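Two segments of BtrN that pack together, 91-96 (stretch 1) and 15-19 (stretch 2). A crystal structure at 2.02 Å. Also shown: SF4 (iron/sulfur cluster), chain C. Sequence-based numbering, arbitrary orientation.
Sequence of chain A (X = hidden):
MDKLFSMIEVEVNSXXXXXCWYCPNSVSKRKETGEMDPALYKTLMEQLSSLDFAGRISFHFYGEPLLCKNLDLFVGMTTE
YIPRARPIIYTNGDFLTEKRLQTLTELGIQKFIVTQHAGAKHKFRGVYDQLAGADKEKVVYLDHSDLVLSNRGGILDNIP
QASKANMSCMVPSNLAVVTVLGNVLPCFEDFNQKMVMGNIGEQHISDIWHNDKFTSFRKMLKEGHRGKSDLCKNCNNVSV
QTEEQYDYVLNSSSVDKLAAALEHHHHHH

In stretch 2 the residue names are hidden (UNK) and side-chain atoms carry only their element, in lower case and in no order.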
# COMPACT_ATOMS: atom_id res chain seq x y z
N THR A 91 10.26 -3.58 -3.67
CA THR A 91 10.62 -3.94 -5.05
C THR A 91 11.16 -5.37 -5.15
O THR A 91 11.75 -5.86 -4.19
CB THR A 91 11.66 -2.94 -5.60
OG1 THR A 91 12.03 -3.31 -6.94
CG2 THR A 91 12.91 -2.89 -4.71
N ASN A 92 10.96 -6.04 -6.29
CA ASN A 92 11.59 -7.34 -6.49
C ASN A 92 13.08 -7.23 -6.78
O ASN A 92 13.79 -8.23 -6.83
CB ASN A 92 10.89 -8.20 -7.56
CG ASN A 92 10.82 -7.52 -8.92
OD1 ASN A 92 11.72 -6.76 -9.31
ND2 ASN A 92 9.74 -7.78 -9.65
N GLY A 93 13.54 -6.00 -6.99
CA GLY A 93 14.96 -5.73 -7.17
C GLY A 93 15.51 -5.86 -8.59
O GLY A 93 16.64 -5.43 -8.85
N ASP A 94 14.74 -6.45 -9.51
CA ASP A 94 15.26 -6.74 -10.85
C ASP A 94 15.65 -5.48 -11.64
O ASP A 94 16.42 -5.56 -12.60
CB ASP A 94 14.26 -7.56 -11.65
CG ASP A 94 13.91 -8.87 -10.97
OD1 ASP A 94 14.75 -9.38 -10.20
OD2 ASP A 94 12.81 -9.39 -11.23
N PHE A 95 15.09 -4.34 -11.26
CA PHE A 95 15.38 -3.07 -11.91
C PHE A 95 16.22 -2.13 -11.04
O PHE A 95 16.56 -1.03 -11.47
CB PHE A 95 14.08 -2.37 -12.31
CG PHE A 95 13.38 -3.01 -13.47
CD1 PHE A 95 13.67 -2.62 -14.77
CD2 PHE A 95 12.45 -4.02 -13.27
CE1 PHE A 95 13.03 -3.21 -15.85
CE2 PHE A 95 11.81 -4.62 -14.34
CZ PHE A 95 12.11 -4.22 -15.64
N LEU A 96 16.56 -2.58 -9.83
CA LEU A 96 17.29 -1.73 -8.88
C LEU A 96 18.80 -1.74 -9.09
O LEU A 96 19.53 -2.45 -8.39
CB LEU A 96 16.96 -2.14 -7.44
CG LEU A 96 17.41 -1.16 -6.35
CD1 LEU A 96 16.85 0.23 -6.62
CD2 LEU A 96 16.96 -1.65 -4.98
N UNK A 15 1.56 -3.31 -13.45
CA UNK A 15 2.27 -4.47 -14.00
C UNK A 15 3.46 -4.81 -13.13
O UNK A 15 4.10 -3.94 -12.55
o UNK A 15 4.30 -4.31 -17.98
n UNK A 15 3.49 -6.37 -18.37
c UNK A 15 2.72 -4.24 -15.46
c UNK A 15 3.76 -5.34 -17.57
c UNK A 15 3.36 -5.50 -16.10
N UNK A 16 3.75 -6.10 -13.03
CA UNK A 16 5.01 -6.56 -12.49
C UNK A 16 5.72 -7.43 -13.52
O UNK A 16 5.07 -8.10 -14.32
s UNK A 16 6.35 -8.02 -10.63
c UNK A 16 4.80 -7.38 -11.23
N UNK A 17 7.05 -7.43 -13.50
CA UNK A 17 7.82 -8.18 -14.49
C UNK A 17 7.86 -9.67 -14.18
O UNK A 17 8.22 -10.49 -15.04
o UNK A 17 9.67 -6.99 -12.36
c UNK A 17 9.25 -7.63 -14.63
c UNK A 17 10.01 -7.68 -13.32
n UNK A 17 11.07 -8.50 -13.29
N UNK A 18 7.50 -10.04 -12.96
CA UNK A 18 7.52 -11.44 -12.58
C UNK A 18 6.14 -12.09 -12.66
O UNK A 18 5.13 -11.40 -12.85
c UNK A 18 9.67 -11.51 -11.24
c UNK A 18 10.34 -11.83 -9.92
n UNK A 18 11.77 -11.55 -9.98
c UNK A 18 8.16 -11.64 -11.20
c UNK A 18 12.69 -12.41 -10.42
n UNK A 18 13.97 -12.06 -10.45
n UNK A 18 12.33 -13.63 -10.82
N UNK A 19 6.11 -13.41 -12.53
CA UNK A 19 4.91 -14.18 -12.78
C UNK A 19 4.62 -15.12 -11.63
O UNK A 19 4.07 -16.20 -11.83
c UNK A 19 5.25 -14.12 -15.28
c UNK A 19 5.10 -15.02 -14.05
o UNK A 19 6.27 -15.83 -13.92
FE1 SF4 C . 5.56 -9.40 -8.82
FE2 SF4 C . 6.02 -11.80 -7.78
FE3 SF4 C . 3.69 -10.62 -7.33
FE4 SF4 C . 5.91 -9.60 -6.16
S1 SF4 C . 4.96 -11.65 -5.73
S2 SF4 C . 4.27 -8.39 -7.21
S3 SF4 C . 7.50 -10.03 -7.77
S4 SF4 C . 4.45 -11.35 -9.38

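Position 15 carries five side-chain atoms: three carbons in an unbranched run, the third bonded to one oxygen and one nitrogen. That is a terminal carboxamide after two methylenes, so the residue is glutamine, Q15. It does not touch stretch 1; its side chain extends into an exposed setting, where a polar amide is at ease.

Position 16 has one carbon and then a sulfur, which lies 2.4 Å from FE1 of the iron/sulfur cluster and 3.5 Å from ND2 of N92. A single carbon ending in sulfur is cysteine, C16, and a thiolate is a classic ligand for cluster iron. C16 SG also accepts a hydrogen bond from the backbone N of position 18 at 3.3 Å.

Position 17 shows two carbons, the second carrying one oxygen and one nitrogen. The oxygen is 2.8 Å from N92 ND2 and the nitrogen 2.8 Å from D94 OD2. This short carboxamide is asparagine, N17. An amide suits the site because it offers an acceptor and a donor together: OD1 receives the hydrogen bond from N92 ND2, while ND2 donates to D94 OD2. Its CG also meets the edge of the F95 ring, 3.7 Å from CE2.

Position 18 has seven side-chain atoms: three carbons in line, a nitrogen, and then a carbon bearing two more nitrogens. The in-chain nitrogen lies 2.7 Å from D94 OD2, and one terminal nitrogen lies 2.8 Å from D94 OD1. This guanidinium identifies arginine, R18. Its positive charge answers the carboxylate of D94: NE forms a salt bridge with OD2, and NH2 donates to OD1, so two nitrogens of one guanidinium each meet a different oxygen of D94.

Position 19 has three side-chain atoms, a carbon branching to one oxygen and one carbon. This is threonine, T19, out of reach of stretch 1; its hydroxyl is compatible with an exposed position.

The contact is small, burying 249 Å² in all, and chiefly polar. D94 joins two partners, since its OD2 meets both N17 ND2 and R18 NE. Stretch 1 is held by its own hydrogen bonds: N92 OD1 accepts from the backbone N of D94 at 3.0 Å, leaving ND2 to reach N17, and a type I turn from G93 to L96 is closed by L96 N donating to G93 O at 3.0 Å. The backbone angles of G93 would jam a CB against the preceding carbonyl, so glycine fits there. These amides and charges tie the two segments together, while C16 binds the cluster and N92 ND2 comes 3.7 Å from S3 of SF4.

Stretch 2, residues 15-19: QCNRT
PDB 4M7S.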